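PDB 3OTN: SusD superfamily protein from Parabacteroides distasonis, which probably binds carbohydrate or a related nutrient at the outer membrane, as a SusD-family protein likely attached there as a lipoprotein. Local coordinates for residues A[136-141]-A[157-162]; A[149-154]-A[471-476]; A[239-244]-A[339-344]. All blocks are in the same frame, centred on the assembly; numbering follows the deposited sequence.

Contact 1: A[136-141]-A[157-162]. With EDO (1,2-ethanediol), chain R.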
loop_
_atom_site.group_PDB
_atom_site.type_symbol
_atom_site.label_atom_id
_atom_site.label_comp_id
_atom_site.label_asym_id
_atom_site.label_seq_id
_atom_site.Cartn_x
_atom_site.Cartn_y
_atom_site.Cartn_z
ATOM N N VAL A 136 -5.692 18.252 -4.283
ATOM C CA VAL A 136 -7.030 17.656 -4.442
ATOM C C VAL A 136 -8.042 18.486 -3.684
ATOM O O VAL A 136 -7.650 19.278 -2.789
ATOM C CB VAL A 136 -7.071 16.205 -3.961
ATOM C CG1 VAL A 136 -6.163 15.343 -4.826
ATOM C CG2 VAL A 136 -6.705 16.098 -2.469
ATOM N N PRO A 137 -9.340 18.373 -4.050
ATOM C CA PRO A 137 -10.374 19.104 -3.306
ATOM C C PRO A 137 -10.394 18.815 -1.811
ATOM O O PRO A 137 -10.287 17.678 -1.397
ATOM C CB PRO A 137 -11.673 18.636 -3.969
ATOM C CG PRO A 137 -11.261 18.334 -5.374
ATOM C CD PRO A 137 -9.908 17.758 -5.269
ATOM N N LYS A 138 -10.523 19.882 -1.042
ATOM C CA LYS A 138 -10.521 19.877 0.399
ATOM C C LYS A 138 -11.975 19.868 0.876
ATOM O O LYS A 138 -12.595 20.915 0.963
ATOM C CB LYS A 138 -9.795 21.130 0.879
ATOM C CG LYS A 138 -9.649 21.271 2.393
ATOM C CD LYS A 138 -8.675 22.407 2.741
ATOM C CE LYS A 138 -9.217 23.741 2.447
ATOM N NZ LYS A 138 -8.284 24.815 2.925
ATOM N N ILE A 139 -12.492 18.675 1.191
ATOM C CA ILE A 139 -13.896 18.438 1.505
ATOM C C ILE A 139 -14.032 17.709 2.836
ATOM O O ILE A 139 -13.626 16.547 2.966
ATOM C CB ILE A 139 -14.581 17.592 0.400
ATOM C CG1 ILE A 139 -14.504 18.291 -0.953
ATOM C CG2 ILE A 139 -16.059 17.343 0.731
ATOM C CD1 ILE A 139 -14.915 17.403 -2.113
ATOM N N THR A 140 -14.560 18.416 3.823
ATOM C CA THR A 140 -14.855 17.855 5.133
ATOM C C THR A 140 -16.304 18.088 5.532
ATOM O O THR A 140 -16.665 17.801 6.673
ATOM C CB THR A 140 -13.946 18.496 6.235
ATOM O OG1 THR A 140 -14.126 19.906 6.233
ATOM C CG2 THR A 140 -12.484 18.188 5.979
ATOM N N THR A 141 -17.135 18.614 4.634
ATOM C CA THR A 141 -18.535 18.869 4.958
ATOM C C THR A 141 -19.396 17.980 4.076
ATOM O O THR A 141 -18.974 17.575 2.997
ATOM C CB THR A 141 -18.930 20.376 4.791
ATOM O OG1 THR A 141 -19.202 20.671 3.427
ATOM C CG2 THR A 141 -17.833 21.286 5.267
ATOM N N LYS A 157 -0.261 20.858 0.931
ATOM C CA LYS A 157 0.034 21.276 2.313
ATOM C C LYS A 157 -1.219 21.539 3.161
ATOM O O LYS A 157 -1.272 21.137 4.332
ATOM C CB LYS A 157 0.975 22.490 2.355
ATOM C CG LYS A 157 1.573 22.724 3.762
ATOM C CD LYS A 157 2.668 23.811 3.727
ATOM C CE LYS A 157 3.441 23.912 5.069
ATOM N NZ LYS A 157 2.540 24.272 6.178
ATOM N N GLU A 158 -2.232 22.149 2.559
ATOM C CA GLU A 158 -3.502 22.365 3.241
ATOM C C GLU A 158 -4.233 21.056 3.589
ATOM O O GLU A 158 -4.835 20.955 4.659
ATOM C CB GLU A 158 -4.430 23.305 2.438
ATOM C CG GLU A 158 -3.950 24.773 2.275
ATOM C CD GLU A 158 -4.933 25.633 1.441
ATOM O OE1 GLU A 158 -6.096 25.209 1.272
ATOM O OE2 GLU A 158 -4.554 26.728 0.960
ATOM N N ILE A 159 -4.197 20.070 2.698
ATOM C CA ILE A 159 -4.854 18.795 2.949
ATOM C C ILE A 159 -4.178 18.136 4.166
ATOM O O ILE A 159 -4.855 17.677 5.083
ATOM C CB ILE A 159 -4.793 17.821 1.744
ATOM C CG1 ILE A 159 -5.463 18.387 0.473
ATOM C CG2 ILE A 159 -5.358 16.463 2.123
ATOM C CD1 ILE A 159 -6.896 18.931 0.673
ATOM N N TYR A 160 -2.852 18.122 4.183
ATOM C CA TYR A 160 -2.127 17.621 5.341
ATOM C C TYR A 160 -2.412 18.435 6.631
ATOM O O TYR A 160 -2.755 17.857 7.662
ATOM C CB TYR A 160 -0.618 17.605 5.109
ATOM C CG TYR A 160 -0.007 16.442 4.364
ATOM C CD1 TYR A 160 0.484 15.328 5.038
ATOM C CD2 TYR A 160 0.200 16.505 2.998
ATOM C CE1 TYR A 160 1.116 14.259 4.336
ATOM C CE2 TYR A 160 0.795 15.462 2.304
ATOM C CZ TYR A 160 1.261 14.351 2.971
ATOM O OH TYR A 160 1.887 13.375 2.261
ATOM N N ASP A 161 -2.273 19.752 6.562
ATOM C CA ASP A 161 -2.353 20.579 7.778
ATOM C C ASP A 161 -3.775 20.720 8.338
ATOM O O ASP A 161 -3.938 20.910 9.540
ATOM C CB ASP A 161 -1.828 21.999 7.522
ATOM C CG ASP A 161 -0.339 22.055 7.240
ATOM O OD1 ASP A 161 0.377 21.074 7.475
ATOM O OD2 ASP A 161 0.095 23.119 6.782
ATOM N N GLU A 162 -4.777 20.709 7.466
ATOM C CA GLU A 162 -6.167 20.919 7.869
ATOM C C GLU A 162 -6.980 19.657 8.029
ATOM O O GLU A 162 -7.943 19.642 8.808
ATOM C CB GLU A 162 -6.874 21.882 6.886
ATOM C CG GLU A 162 -6.275 23.289 6.880
ATOM C CD GLU A 162 -6.845 24.233 5.821
ATOM O OE1 GLU A 162 -8.069 24.183 5.556
ATOM O OE2 GLU A 162 -6.057 25.047 5.271
HETATM C C1 EDO R . -17.976 16.242 9.074
HETATM O O1 EDO R . -19.256 16.734 8.705
HETATM C C2 EDO R . -17.166 17.362 9.709
HETATM O O2 EDO R . -15.768 17.142 9.494
#

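Contact 2: A[149-154]-A[471-476]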
loop_
_atom_site.group_PDB
_atom_site.type_symbol
_atom_site.label_atom_id
_atom_site.label_comp_id
_atom_site.label_asym_id
_atom_site.label_seq_id
_atom_site.Cartn_x
_atom_site.Cartn_y
_atom_site.Cartn_z
ATOM N N LEU A 149 -20.649 22.853 -5.827
ATOM C CA LEU A 149 -20.214 21.476 -6.049
ATOM C C LEU A 149 -19.086 21.346 -7.082
ATOM O O LEU A 149 -18.364 20.341 -7.060
ATOM C CB LEU A 149 -21.417 20.566 -6.378
ATOM C CG LEU A 149 -22.416 20.461 -5.189
ATOM C CD1 LEU A 149 -23.680 19.662 -5.559
ATOM C CD2 LEU A 149 -21.787 19.881 -3.911
ATOM N N GLN A 150 -18.909 22.369 -7.930
ATOM C CA GLN A 150 -17.742 22.503 -8.812
ATOM C C GLN A 150 -16.529 22.976 -7.983
ATOM O O GLN A 150 -16.012 24.058 -8.171
ATOM C CB GLN A 150 -18.035 23.453 -9.996
ATOM C CG GLN A 150 -19.246 23.027 -10.861
ATOM C CD GLN A 150 -18.916 21.965 -11.901
ATOM O OE1 GLN A 150 -18.464 22.303 -12.979
ATOM N NE2 GLN A 150 -19.160 20.689 -11.584
ATOM N N VAL A 151 -16.058 22.108 -7.083
ATOM C CA VAL A 151 -14.917 22.416 -6.195
ATOM C C VAL A 151 -13.611 22.572 -6.984
ATOM O O VAL A 151 -13.540 22.177 -8.141
ATOM C CB VAL A 151 -14.745 21.299 -5.147
ATOM C CG1 VAL A 151 -15.985 21.248 -4.229
ATOM C CG2 VAL A 151 -14.561 19.909 -5.828
ATOM N N SER A 152 -12.594 23.139 -6.338
ATOM C CA SER A 152 -11.264 23.283 -6.888
ATOM C C SER A 152 -10.305 22.444 -6.077
ATOM O O SER A 152 -10.591 22.086 -4.940
ATOM C CB SER A 152 -10.849 24.743 -6.818
ATOM O OG SER A 152 -11.782 25.508 -7.559
ATOM N N ARG A 153 -9.164 22.139 -6.671
ATOM C CA ARG A 153 -8.122 21.388 -5.995
ATOM C C ARG A 153 -7.424 22.337 -5.019
ATOM O O ARG A 153 -7.092 23.449 -5.384
ATOM C CB ARG A 153 -7.108 20.835 -7.005
ATOM C CG ARG A 153 -7.739 19.955 -8.087
ATOM C CD ARG A 153 -6.754 19.724 -9.220
ATOM N NE ARG A 153 -5.610 18.986 -8.755
ATOM C CZ ARG A 153 -4.398 18.949 -9.312
ATOM N NH1 ARG A 153 -4.073 19.658 -10.380
ATOM N NH2 ARG A 153 -3.468 18.203 -8.739
ATOM N N ALA A 154 -7.165 21.880 -3.793
ATOM C CA ALA A 154 -6.520 22.704 -2.776
ATOM C C ALA A 154 -5.052 22.246 -2.668
ATOM O O ALA A 154 -4.727 21.082 -3.007
ATOM C CB ALA A 154 -7.252 22.543 -1.436
ATOM N N GLN A 471 -13.929 16.644 -16.996
ATOM C CA GLN A 471 -15.075 16.999 -17.872
ATOM C C GLN A 471 -16.364 17.268 -17.058
ATOM O O GLN A 471 -17.171 18.136 -17.432
ATOM C CB GLN A 471 -15.282 15.961 -18.987
ATOM C CG GLN A 471 -14.041 15.917 -19.948
ATOM C CD GLN A 471 -14.230 15.035 -21.158
ATOM O OE1 GLN A 471 -14.951 14.041 -21.116
ATOM N NE2 GLN A 471 -13.600 15.412 -22.257
ATOM N N ALA A 472 -16.528 16.551 -15.951
ATOM C CA ALA A 472 -17.635 16.775 -14.990
ATOM C C ALA A 472 -17.490 18.113 -14.230
ATOM O O ALA A 472 -18.472 18.723 -13.858
ATOM C CB ALA A 472 -17.672 15.646 -13.965
ATOM N N ASN A 473 -16.242 18.502 -13.983
ATOM C CA ASN A 473 -15.886 19.651 -13.167
ATOM C C ASN A 473 -14.665 20.342 -13.775
ATOM O O ASN A 473 -13.528 20.048 -13.389
ATOM C CB ASN A 473 -15.593 19.210 -11.727
ATOM C CG ASN A 473 -15.304 20.380 -10.814
ATOM O OD1 ASN A 473 -15.404 21.524 -11.240
ATOM N ND2 ASN A 473 -14.924 20.099 -9.556
ATOM N N PRO A 474 -14.894 21.274 -14.710
ATOM C CA PRO A 474 -13.771 22.012 -15.254
ATOM C C PRO A 474 -13.077 22.955 -14.268
ATOM O O PRO A 474 -12.100 23.560 -14.679
ATOM C CB PRO A 474 -14.387 22.828 -16.408
ATOM C CG PRO A 474 -15.815 22.773 -16.221
ATOM C CD PRO A 474 -16.142 21.571 -15.426
ATOM N N ASN A 475 -13.572 23.118 -13.031
ATOM C CA ASN A 475 -12.783 23.809 -11.987
ATOM C C ASN A 475 -11.594 23.002 -11.450
ATOM O O ASN A 475 -10.802 23.541 -10.697
ATOM C CB ASN A 475 -13.653 24.322 -10.810
ATOM C CG ASN A 475 -14.425 25.591 -11.159
ATOM O OD1 ASN A 475 -14.038 26.322 -12.053
ATOM N ND2 ASN A 475 -15.521 25.840 -10.463
ATOM N N LEU A 476 -11.489 21.718 -11.800
ATOM C CA LEU A 476 -10.287 20.934 -11.502
ATOM C C LEU A 476 -9.188 21.216 -12.516
ATOM O O LEU A 476 -9.325 20.945 -13.709
ATOM C CB LEU A 476 -10.578 19.433 -11.483
ATOM C CG LEU A 476 -11.667 18.892 -10.559
ATOM C CD1 LEU A 476 -11.867 17.389 -10.802
ATOM C CD2 LEU A 476 -11.330 19.166 -9.053
HETATM O O HOH W 1 -10.547 26.573 -9.884
HETATM O O HOH W 2 -8.683 23.015 -9.463
#

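Contact 3: A[239-244]-A[339-344]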
loop_
_atom_site.group_PDB
_atom_site.type_symbol
_atom_site.label_atom_id
_atom_site.label_comp_id
_atom_site.label_asym_id
_atom_site.label_seq_id
_atom_site.Cartn_x
_atom_site.Cartn_y
_atom_site.Cartn_z
ATOM N N ARG A 239 1.204 -15.029 3.084
ATOM C CA ARG A 239 0.295 -15.690 2.170
ATOM C C ARG A 239 -0.507 -16.809 2.844
ATOM O O ARG A 239 -1.023 -17.694 2.153
ATOM C CB ARG A 239 1.078 -16.212 0.939
ATOM C CG ARG A 239 2.112 -17.286 1.196
ATOM C CD ARG A 239 2.961 -17.580 -0.058
ATOM N NE ARG A 239 3.867 -18.674 0.250
ATOM C CZ ARG A 239 3.542 -19.965 0.322
ATOM N NH1 ARG A 239 2.325 -20.405 0.016
ATOM N NH2 ARG A 239 4.468 -20.832 0.706
ATOM N N LEU A 240 -0.618 -16.755 4.184
ATOM C CA LEU A 240 -1.445 -17.646 4.943
ATOM C C LEU A 240 -2.684 -16.930 5.470
ATOM O O LEU A 240 -2.566 -16.038 6.334
ATOM C CB LEU A 240 -0.671 -18.233 6.114
ATOM C CG LEU A 240 0.143 -19.476 5.865
ATOM C CD1 LEU A 240 0.876 -19.771 7.183
ATOM C CD2 LEU A 240 -0.751 -20.689 5.404
ATOM N N PRO A 241 -3.889 -17.332 5.004
ATOM C CA PRO A 241 -5.103 -16.683 5.539
ATOM C C PRO A 241 -5.275 -16.748 7.071
ATOM O O PRO A 241 -5.868 -15.832 7.669
ATOM C CB PRO A 241 -6.245 -17.453 4.842
ATOM C CG PRO A 241 -5.663 -17.858 3.519
ATOM C CD PRO A 241 -4.191 -18.178 3.833
ATOM N N SER A 242 -4.770 -17.807 7.701
ATOM C CA SER A 242 -4.847 -17.964 9.151
ATOM C C SER A 242 -4.149 -16.863 9.936
ATOM O O SER A 242 -4.497 -16.634 11.094
ATOM C CB SER A 242 -4.270 -19.320 9.608
ATOM O OG SER A 242 -2.883 -19.410 9.277
ATOM N N GLN A 243 -3.165 -16.207 9.313
ATOM C CA GLN A 243 -2.466 -15.062 9.884
ATOM C C GLN A 243 -3.146 -13.695 9.696
ATOM O O GLN A 243 -2.637 -12.712 10.200
ATOM C CB GLN A 243 -1.017 -15.020 9.370
ATOM C CG GLN A 243 -0.230 -16.232 9.806
ATOM C CD GLN A 243 0.114 -16.201 11.293
ATOM O OE1 GLN A 243 -0.609 -16.706 12.125
ATOM N NE2 GLN A 243 1.222 -15.624 11.606
ATOM N N ASN A 244 -4.308 -13.648 9.036
ATOM C CA ASN A 244 -5.082 -12.402 8.843
ATOM C C ASN A 244 -5.299 -11.617 10.162
ATOM O O ASN A 244 -5.755 -12.194 11.144
ATOM C CB ASN A 244 -6.478 -12.724 8.285
ATOM C CG ASN A 244 -6.511 -13.019 6.766
ATOM O OD1 ASN A 244 -5.521 -12.955 6.048
ATOM N ND2 ASN A 244 -7.697 -13.362 6.301
ATOM N N PHE A 339 2.433 -13.770 -2.437
ATOM C CA PHE A 339 1.006 -13.753 -2.096
ATOM C C PHE A 339 0.262 -14.999 -2.577
ATOM O O PHE A 339 -0.928 -14.956 -2.756
ATOM C CB PHE A 339 0.385 -12.496 -2.697
ATOM C CG PHE A 339 1.168 -11.237 -2.393
ATOM C CD1 PHE A 339 1.336 -10.817 -1.080
ATOM C CD2 PHE A 339 1.745 -10.481 -3.412
ATOM C CE1 PHE A 339 2.039 -9.646 -0.781
ATOM C CE2 PHE A 339 2.456 -9.311 -3.117
ATOM C CZ PHE A 339 2.586 -8.898 -1.800
ATOM N N PHE A 340 0.976 -16.116 -2.686
ATOM C CA PHE A 340 0.439 -17.369 -3.217
ATOM C C PHE A 340 -0.347 -18.149 -2.134
ATOM O O PHE A 340 0.182 -18.992 -1.392
ATOM C CB PHE A 340 1.601 -18.160 -3.816
ATOM C CG PHE A 340 1.206 -19.318 -4.689
ATOM C CD1 PHE A 340 0.893 -20.573 -4.137
ATOM C CD2 PHE A 340 1.280 -19.202 -6.079
ATOM C CE1 PHE A 340 0.593 -21.659 -4.983
ATOM C CE2 PHE A 340 0.965 -20.245 -6.893
ATOM C CZ PHE A 340 0.633 -21.492 -6.348
ATOM N N ASP A 341 -1.621 -17.796 -2.030
ATOM C CA ASP A 341 -2.611 -18.498 -1.203
ATOM C C ASP A 341 -2.792 -19.870 -1.828
ATOM O O ASP A 341 -3.568 -20.054 -2.771
ATOM C CB ASP A 341 -3.914 -17.667 -1.148
ATOM C CG ASP A 341 -5.041 -18.333 -0.323
ATOM O OD1 ASP A 341 -4.945 -19.517 0.076
ATOM O OD2 ASP A 341 -6.066 -17.653 -0.123
ATOM N N GLN A 342 -2.056 -20.829 -1.285
ATOM C CA GLN A 342 -1.922 -22.131 -1.877
ATOM C C GLN A 342 -3.230 -22.920 -1.909
ATOM O O GLN A 342 -3.520 -23.591 -2.899
ATOM C CB GLN A 342 -0.847 -22.936 -1.168
ATOM C CG GLN A 342 -0.511 -24.231 -1.893
ATOM C CD GLN A 342 0.850 -24.775 -1.508
ATOM O OE1 GLN A 342 1.202 -24.796 -0.315
ATOM N NE2 GLN A 342 1.639 -25.200 -2.518
ATOM N N VAL A 343 -4.028 -22.821 -0.852
ATOM C CA VAL A 343 -5.362 -23.429 -0.849
ATOM C C VAL A 343 -6.236 -22.840 -1.968
ATOM O O VAL A 343 -6.932 -23.571 -2.662
ATOM C CB VAL A 343 -6.059 -23.308 0.548
ATOM C CG1 VAL A 343 -7.519 -23.752 0.458
ATOM C CG2 VAL A 343 -5.290 -24.199 1.578
ATOM N N ALA A 344 -6.154 -21.533 -2.168
ATOM C CA ALA A 344 -6.946 -20.872 -3.203
ATOM C C ALA A 344 -6.498 -21.328 -4.604
ATOM O O ALA A 344 -7.336 -21.676 -5.469
ATOM C CB ALA A 344 -6.883 -19.344 -3.048
HETATM O O HOH W 3 -0.787 -20.243 1.366
#

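Contact 1: A[136-141]-A[157-162]
Ile159 and Lys138 pass each other in opposite directions where the loop after helix 108-133 meets helix 156-172, and between them they make a contact with an apolar end and a charged end. The tight end belongs to Ile159. Its CG1 lies anti to the carbonyl carbon (chi1 -60°), and from there CD1 reaches the loop, resting 3.6 Å from Lys138 CB and equally close to the backbone oxygen of Val136. Val136 crosses the same side chain at about a right angle, with its CG2 3.9 Å from Ile159 CG1. Val136 and Ile159 are both buried.

The outer end is polar and more exposed. The Lys138 chain, bent at chi3 (70°), crosses Glu158 and Glu162 at about a right angle, and its ammonium is shared by these two carboxylates one helical turn apart. Lys138 NZ lies 2.8 Å from Glu158 OE1, approaching from above that carboxylate plane, and 2.7 Å from Glu162 OE1, where it comes on the syn side but 32° out of plane. The result is a three-residue salt-bridge network in which one lysine ties two acids on the same helical face, and its positive charge probably offsets the repulsion between them.

Further in, Ile159 also packs on Tyr126 and Val130 of helix 108-133, while Val136 lies against Trp83 and Tyr87 of helix 79-100. The contact therefore joins the loop to helix 156-172 at a place where three helices of this SusD-family helical region come together.

Contact 2: A[149-154]-A[471-476]
Ala472, the last helical residue of helix 467-472, opens the contact by offering its carbonyl to Gln150. The glutamine chain bends at chi2 (-82°), and Gln150 NE2 reaches Ala472 O at 3.1 Å along a nearly straight bond (170°), with the acceptor in the plane of the amide.

Asn473 leaves the helix and turns its side chain to the loop. Its CG stands anti to the backbone N (chi1 -176°), and the two ends of the amide do different work. Asn473 ND2 donates to Val151 O at 2.9 Å, while Asn473 OD1 looks back into its own segment and accepts from Asn475 N at 3.0 Å, from above the carbonyl plane. That second bond makes an Asx turn, inside a type I beta turn running from Asn473 to Leu476. The Gln150 chain slides past this amide in the opposite direction.

Pro474 adds a light touch of its CD against Gln150 OE1. Asn475 then grips the loop again: its ND2 donates to Gln150 O at 2.9 Å, the acceptor lying in the amide plane. Successive loop carbonyls, of Gln150 and Val151, are thus each taken by an asparagine amide. Ser152 and Asn475 are both exposed, and on their side a water links Ser152 OG to Asn475 O. At Leu476, CD2 packs 3.8 Å from Arg153 CG; beyond that carbon the guanidinium turns to Asn479, Thr477 and the carbonyl of Asp135.

At the surface, this asparagine-rich turn after helix 467-472 holds the loop between helices 108-133 and 156-172, with Pro137 packing on both Val151 and Leu476.

Contact 3: A[239-244]-A[339-344]
The Arg239 side chain rests on the backbone of Phe340, with CB also touching Phe339 C, just ahead of the N-cap of helix 342-348, and ends on a carbonyl of an inverse gamma turn centred on Phe340. Arg239 NH1 donates to Phe340 O at 2.9 Å, and the bond is well formed: the angle at the hydrogen is 159°, the donor lies in the carbonyl plane, and the oxygen sits at the edge of the guanidinium, near its plane. The chain runs extended from CG to NE, and on the way Arg239 CD passes 3.4 Å from the same Phe340 O, so a methylene and the guanidinium both meet the one carbonyl oxygen.

A second, van der Waals touch comes from Pro241, at the start of a short 3-10 segment: its CG rests 3.7 Å from Asp341 OD2. A water also bridges the two segments, donating to Arg239 O at 2.7 Å and accepting from Gln342 N at 3.0 Å, which gives one of the first N-H groups of the helix a partner.

Further out, aromatic packing and side-chain bonds probably help to place the turn. The Phe340 ring stacks on Tyr337 and meets Phe309 edge-to-face, while the Phe339 ring meets Phe268 and Trp355. Tyr337 also touches the Arg239 side chain. Asp341 has its strongest polar partner in Ser351, whose OG is bonded to OD2. The other oxygen of that carboxylate caps the helix: Asp341 OD1 accepts from Ala344 N at 3.2 Å, met from well above the carboxylate plane.

Contacts 1 and 2 are neighbours, their centres 14 Å apart, because 136-141 and 149-154 belong to the same loop between helices 108-133 and 156-172. They touch directly: Lys138 CB packs on Ala154 CB, and Val136 and Ala154 probably share a backbone hydrogen bond. Their segments alternate along the chain; the loop meets helix 156-172 through 136-141 and the C-terminal 471-476 through 149-154. Contact 3 lies across the chain's centre, about 37 Å from contact 1 and 42 Å from contact 2 between centres. Both its segments fall within the long sequence interval that contact 2 spans, and it joins loop to helix start in a separate part of the molecule.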